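Local coordinates for protein epoxide hydrolase (Aspergillus niger, PDB 1QO7) that probably hydrolyses epoxides to vicinal diols, using an alpha/beta hydrolase fold, at residues Ser182-Gln187 with Phe203-Ala208; Ala208-Leu213 with Thr384-Phe389. The protein carries 2 engineered substitutions. One frame throughout, in Å; residues are numbered along the deposited sequence.

Contact 1 of 2, residues Ser182-Gln187 with Phe203-Ala208; sequences SGYIIQ and FDACKA
This is a parallel beta pairing in the central sheet of an alpha/beta hydrolase fold, where strands 184-188 and 206-211 form the two arms of a beta-alpha-beta crossover through helix 191-202. The bridge sets Tyr184 against Cys206. Tyr184 gives its N-H to Ala205 O (3.0 Å) and takes Lys207 N on its own carbonyl O (2.9 Å, 167° at the hydrogen); Ile186 N continues the pairing to Ala208 O. The short strand axes diverge by 65°, as the backbone kinks at Lys207. With chi1 at 61°, CG of Tyr184 stands between the backbone N and the carbonyl carbon, and the ring lies back over Ala205 and Cys206. Cys206 CA packs under one ring face as a CH-pi contact, 4.0 Å from the centroid, Ala205 O sits toward the rim of that same face, and Ala205 CB comes within 3.4 Å of Tyr184 CE2. Cys206 SG makes an oblique sulfur-aromatic contact with this ring and lies beside Ile186 CD1. At the outer end Lys207 bends at chi2, passing CG by Gly183 CA and CE by Ser182 O (3.5 Å), while NZ bonds to Asp204 O. Helices 164-177 and 191-202 cover the Tyr184 and Cys206 face, where Asp172 of the former bonds Tyr184 OH; strand 107-112 pairs with the other edge of 184-188, and helix 379-393 covers Ile185 and Ala208.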
loop_
_atom_site.group_PDB
_atom_site.type_symbol
_atom_site.label_atom_id
_atom_site.label_comp_id
_atom_site.label_asym_id
_atom_site.label_seq_id
_atom_site.Cartn_x
_atom_site.Cartn_y
_atom_site.Cartn_z
ATOM N N SER A 182 21.143 30.138 -21.472
ATOM C CA SER A 182 22.342 30.764 -20.919
ATOM C C SER A 182 22.408 30.594 -19.405
ATOM O O SER A 182 23.404 30.962 -18.772
ATOM C CB SER A 182 22.387 32.250 -21.274
ATOM O OG SER A 182 21.262 32.931 -20.760
ATOM N N GLY A 183 21.346 30.046 -18.823
ATOM C CA GLY A 183 21.341 29.826 -17.389
ATOM C C GLY A 183 20.022 29.988 -16.653
ATOM O O GLY A 183 19.229 30.884 -16.944
ATOM N N TYR A 184 19.791 29.095 -15.695
ATOM C CA TYR A 184 18.592 29.143 -14.863
ATOM C C TYR A 184 18.893 28.474 -13.534
ATOM O O TYR A 184 19.886 27.754 -13.397
ATOM C CB TYR A 184 17.400 28.457 -15.558
ATOM C CG TYR A 184 17.586 26.986 -15.861
ATOM C CD1 TYR A 184 17.395 26.016 -14.871
ATOM C CD2 TYR A 184 17.959 26.561 -17.134
ATOM C CE1 TYR A 184 17.575 24.656 -15.143
ATOM C CE2 TYR A 184 18.142 25.202 -17.420
ATOM C CZ TYR A 184 17.949 24.257 -16.418
ATOM O OH TYR A 184 18.158 22.918 -16.678
ATOM N N ILE A 185 18.038 28.727 -12.552
ATOM C CA ILE A 185 18.200 28.149 -11.228
ATOM C C ILE A 185 16.992 27.268 -10.957
ATOM O O ILE A 185 15.928 27.477 -11.542
ATOM C CB ILE A 185 18.304 29.265 -10.160
ATOM C CG1 ILE A 185 19.600 30.056 -10.389
ATOM C CG2 ILE A 185 18.280 28.665 -8.749
ATOM C CD1 ILE A 185 19.859 31.149 -9.378
ATOM N N ILE A 186 17.159 26.274 -10.089
ATOM C CA ILE A 186 16.058 25.377 -9.760
ATOM C C ILE A 186 15.763 25.343 -8.273
ATOM O O ILE A 186 16.680 25.378 -7.444
ATOM C CB ILE A 186 16.369 23.937 -10.212
ATOM C CG1 ILE A 186 16.430 23.891 -11.737
ATOM C CG2 ILE A 186 15.316 22.969 -9.671
ATOM C CD1 ILE A 186 17.303 22.813 -12.246
ATOM N N GLN A 187 14.476 25.282 -7.942
ATOM C CA GLN A 187 14.048 25.176 -6.551
ATOM C C GLN A 187 13.251 23.883 -6.545
ATOM O O GLN A 187 12.384 23.689 -7.395
ATOM C CB GLN A 187 13.137 26.343 -6.144
ATOM C CG GLN A 187 13.014 26.550 -4.629
ATOM C CD GLN A 187 12.340 25.396 -3.902
ATOM O OE1 GLN A 187 12.917 24.800 -2.986
ATOM N NE2 GLN A 187 11.114 25.082 -4.294
ATOM N N PHE A 203 23.338 18.891 -16.017
ATOM C CA PHE A 203 22.862 19.799 -17.051
ATOM C C PHE A 203 23.542 21.152 -16.881
ATOM O O PHE A 203 23.326 21.852 -15.898
ATOM C CB PHE A 203 21.338 19.923 -16.987
ATOM C CG PHE A 203 20.614 18.649 -17.340
ATOM C CD1 PHE A 203 20.548 17.592 -16.436
ATOM C CD2 PHE A 203 20.016 18.498 -18.587
ATOM C CE1 PHE A 203 19.898 16.403 -16.770
ATOM C CE2 PHE A 203 19.363 17.314 -18.930
ATOM C CZ PHE A 203 19.304 16.266 -18.025
ATOM N N ASP A 204 24.368 21.522 -17.853
ATOM C CA ASP A 204 25.108 22.772 -17.773
ATOM C C ASP A 204 24.315 24.073 -17.674
ATOM O O ASP A 204 24.785 25.026 -17.052
ATOM C CB ASP A 204 26.112 22.868 -18.926
ATOM C CG ASP A 204 27.356 22.022 -18.686
ATOM O OD1 ASP A 204 27.307 21.110 -17.829
ATOM O OD2 ASP A 204 28.386 22.266 -19.358
ATOM N N ALA A 205 23.127 24.126 -18.269
ATOM C CA ALA A 205 22.321 25.344 -18.209
ATOM C C ALA A 205 21.854 25.619 -16.782
ATOM O O ALA A 205 21.540 26.755 -16.429
ATOM C CB ALA A 205 21.121 25.235 -19.143
ATOM N N CYS A 206 21.797 24.577 -15.960
ATOM C CA CYS A 206 21.388 24.743 -14.572
ATOM C C CYS A 206 22.607 25.286 -13.827
ATOM O O CYS A 206 23.617 24.597 -13.682
ATOM C CB CYS A 206 20.940 23.401 -13.984
ATOM S SG CYS A 206 20.478 23.483 -12.244
ATOM N N LYS A 207 22.513 26.526 -13.363
ATOM C CA LYS A 207 23.622 27.180 -12.675
ATOM C C LYS A 207 23.676 27.031 -11.163
ATOM O O LYS A 207 24.746 27.148 -10.570
ATOM C CB LYS A 207 23.629 28.671 -13.020
ATOM C CG LYS A 207 23.670 28.960 -14.516
ATOM C CD LYS A 207 24.865 28.293 -15.177
ATOM C CE LYS A 207 24.957 28.655 -16.655
ATOM N NZ LYS A 207 26.081 27.946 -17.330
ATOM N N ALA A 208 22.530 26.790 -10.533
ATOM C CA ALA A 208 22.479 26.646 -9.079
ATOM C C ALA A 208 21.204 25.908 -8.695
ATOM O O ALA A 208 20.237 25.897 -9.457
ATOM C CB ALA A 208 22.502 28.019 -8.409
#

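Contact 2 of 2, residues Ala208-Leu213 with Thr384-Phe389; sequences AVHLNL and TDLTAF
Asp385 OD2 is gripped by two groups, Ser341 OG and His367 NE2, and the methylene of the same aspartate packs on His210, with Asp385 CB 4.2 Å from His210 NE2. Here helix 379-393, near the C terminus, lies on one face of the alpha/beta hydrolase sheet, along strand 206-211 and running the other way. The short segments are nearly antiparallel (158°), their axes 9.8 Å apart at closest approach. No hydrogen bond passes directly between them. Ser341 OG is instead the polar bridge: His210 NE2 and Asp385 OD2 stay 4.9 Å apart, with Ser341 OG bonded to both. Gln187 OE1 takes His210 ND1, and with both nitrogens engaged the buried imidazole is fixed in its rotation. His210 and Phe389 each hold CG anti to the backbone N (chi1 174° and 177°), which sends both rings into the gap between strand and helix. There they meet obliquely, centroids 5.7 Å apart. Leu386 CD1 touches His210 CB at 4.2 Å. The side of the Phe389 ring carrying CD2 and CE2 rests on His210 CB, at 3.8 Å from CD2, and Phe389 CE2 also meets Ala208 CB at 3.9 Å. Phe389 CZ approaches the backbone carbonyl Val209 O to 3.5 Å.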
loop_
_atom_site.group_PDB
_atom_site.type_symbol
_atom_site.label_atom_id
_atom_site.label_comp_id
_atom_site.label_asym_id
_atom_site.label_seq_id
_atom_site.Cartn_x
_atom_site.Cartn_y
_atom_site.Cartn_z
ATOM N N ALA A 208 22.530 26.790 -10.533
ATOM C CA ALA A 208 22.479 26.646 -9.079
ATOM C C ALA A 208 21.204 25.908 -8.695
ATOM O O ALA A 208 20.237 25.897 -9.457
ATOM C CB ALA A 208 22.502 28.019 -8.409
ATOM N N VAL A 209 21.204 25.317 -7.508
ATOM C CA VAL A 209 20.054 24.560 -7.034
ATOM C C VAL A 209 19.727 24.819 -5.572
ATOM O O VAL A 209 20.615 24.813 -4.715
ATOM C CB VAL A 209 20.298 23.043 -7.197
ATOM C CG1 VAL A 209 19.092 22.258 -6.681
ATOM C CG2 VAL A 209 20.577 22.712 -8.661
ATOM N N HIS A 210 18.447 25.047 -5.288
ATOM C CA HIS A 210 17.994 25.252 -3.923
ATOM C C HIS A 210 16.964 24.166 -3.634
ATOM O O HIS A 210 15.988 24.021 -4.367
ATOM C CB HIS A 210 17.358 26.630 -3.749
ATOM C CG HIS A 210 16.757 26.844 -2.395
ATOM N ND1 HIS A 210 15.543 26.307 -2.030
ATOM C CD2 HIS A 210 17.213 27.517 -1.313
ATOM C CE1 HIS A 210 15.273 26.641 -0.779
ATOM N NE2 HIS A 210 16.272 27.375 -0.321
ATOM N N LEU A 211 17.192 23.399 -2.575
ATOM C CA LEU A 211 16.285 22.312 -2.218
ATOM C C LEU A 211 15.765 22.455 -0.795
ATOM O O LEU A 211 16.373 23.142 0.029
ATOM C CB LEU A 211 17.022 20.975 -2.319
ATOM C CG LEU A 211 17.808 20.667 -3.599
ATOM C CD1 LEU A 211 18.547 19.343 -3.426
ATOM C CD2 LEU A 211 16.856 20.607 -4.786
ATOM N N ASN A 212 14.627 21.819 -0.512
ATOM C CA ASN A 212 14.105 21.821 0.844
ATOM C C ASN A 212 13.866 20.375 1.309
ATOM O O ASN A 212 13.135 20.117 2.264
ATOM C CB ASN A 212 12.856 22.719 0.993
ATOM C CG ASN A 212 11.692 22.289 0.131
ATOM O OD1 ASN A 212 10.759 21.635 0.609
ATOM N ND2 ASN A 212 11.724 22.669 -1.141
ATOM N N LEU A 213 14.520 19.441 0.616
ATOM C CA LEU A 213 14.480 18.018 0.952
ATOM C C LEU A 213 15.793 17.382 0.512
ATOM O O LEU A 213 16.218 17.550 -0.628
ATOM C CB LEU A 213 13.329 17.282 0.256
ATOM C CG LEU A 213 13.371 15.763 0.505
ATOM C CD1 LEU A 213 13.037 15.483 1.961
ATOM C CD2 LEU A 213 12.397 15.042 -0.400
ATOM N N THR A 384 11.288 34.121 0.501
ATOM C CA THR A 384 12.357 34.929 1.068
ATOM C C THR A 384 13.709 34.218 0.979
ATOM O O THR A 384 14.713 34.840 0.615
ATOM C CB THR A 384 12.047 35.287 2.525
ATOM O OG1 THR A 384 10.903 36.155 2.559
ATOM C CG2 THR A 384 13.253 35.984 3.177
ATOM N N ASP A 385 13.727 32.923 1.303
ATOM C CA ASP A 385 14.943 32.112 1.235
ATOM C C ASP A 385 15.454 32.013 -0.203
ATOM O O ASP A 385 16.643 32.206 -0.467
ATOM C CB ASP A 385 14.678 30.689 1.740
ATOM C CG ASP A 385 14.571 30.601 3.251
ATOM O OD1 ASP A 385 14.633 31.649 3.936
ATOM O OD2 ASP A 385 14.421 29.466 3.756
ATOM N N LEU A 386 14.556 31.690 -1.133
ATOM C CA LEU A 386 14.949 31.553 -2.535
ATOM C C LEU A 386 15.520 32.860 -3.083
ATOM O O LEU A 386 16.527 32.865 -3.795
ATOM C CB LEU A 386 13.751 31.119 -3.385
ATOM C CG LEU A 386 14.017 30.928 -4.882
ATOM C CD1 LEU A 386 15.162 29.941 -5.101
ATOM C CD2 LEU A 386 12.738 30.427 -5.548
ATOM N N THR A 387 14.876 33.969 -2.743
ATOM C CA THR A 387 15.325 35.276 -3.205
ATOM C C THR A 387 16.735 35.573 -2.694
ATOM O O THR A 387 17.585 36.059 -3.439
ATOM C CB THR A 387 14.366 36.386 -2.731
ATOM O OG1 THR A 387 13.071 36.183 -3.308
ATOM C CG2 THR A 387 14.882 37.755 -3.148
ATOM N N ALA A 388 16.980 35.275 -1.421
ATOM C CA ALA A 388 18.292 35.505 -0.824
ATOM C C ALA A 388 19.345 34.629 -1.493
ATOM O O ALA A 388 20.468 35.078 -1.751
ATOM C CB ALA A 388 18.247 35.220 0.668
ATOM N N PHE A 389 18.981 33.378 -1.765
ATOM C CA PHE A 389 19.885 32.438 -2.414
ATOM C C PHE A 389 20.305 32.949 -3.790
ATOM O O PHE A 389 21.493 33.016 -4.103
ATOM C CB PHE A 389 19.209 31.072 -2.566
ATOM C CG PHE A 389 20.049 30.054 -3.284
ATOM C CD1 PHE A 389 21.236 29.591 -2.722
ATOM C CD2 PHE A 389 19.647 29.546 -4.518
ATOM C CE1 PHE A 389 22.009 28.638 -3.372
ATOM C CE2 PHE A 389 20.416 28.587 -5.179
ATOM C CZ PHE A 389 21.598 28.133 -4.604
#

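In the fold
After four earlier sheet strands the chain enters strand 184-188, then helix 191-202, and returns in strand 206-211, where contact 1 closes this short crossover. Contact 2 follows in series rather than nesting or crossing: it leaves from the same strand at Ala208, the residue common to both, and closes a far longer excursion of 170 residues when helix 379-393 comes back onto the sheet. Contact 1 thus joins neighbouring strands edge to edge, and contact 2 adds a helical layer on one face. Their centres lie about 13 Å apart, tied by a probable hydrogen bond between Ile186 O and His210 N (2.8 Å) and by packing of Gln187 CG on Leu386 CD2.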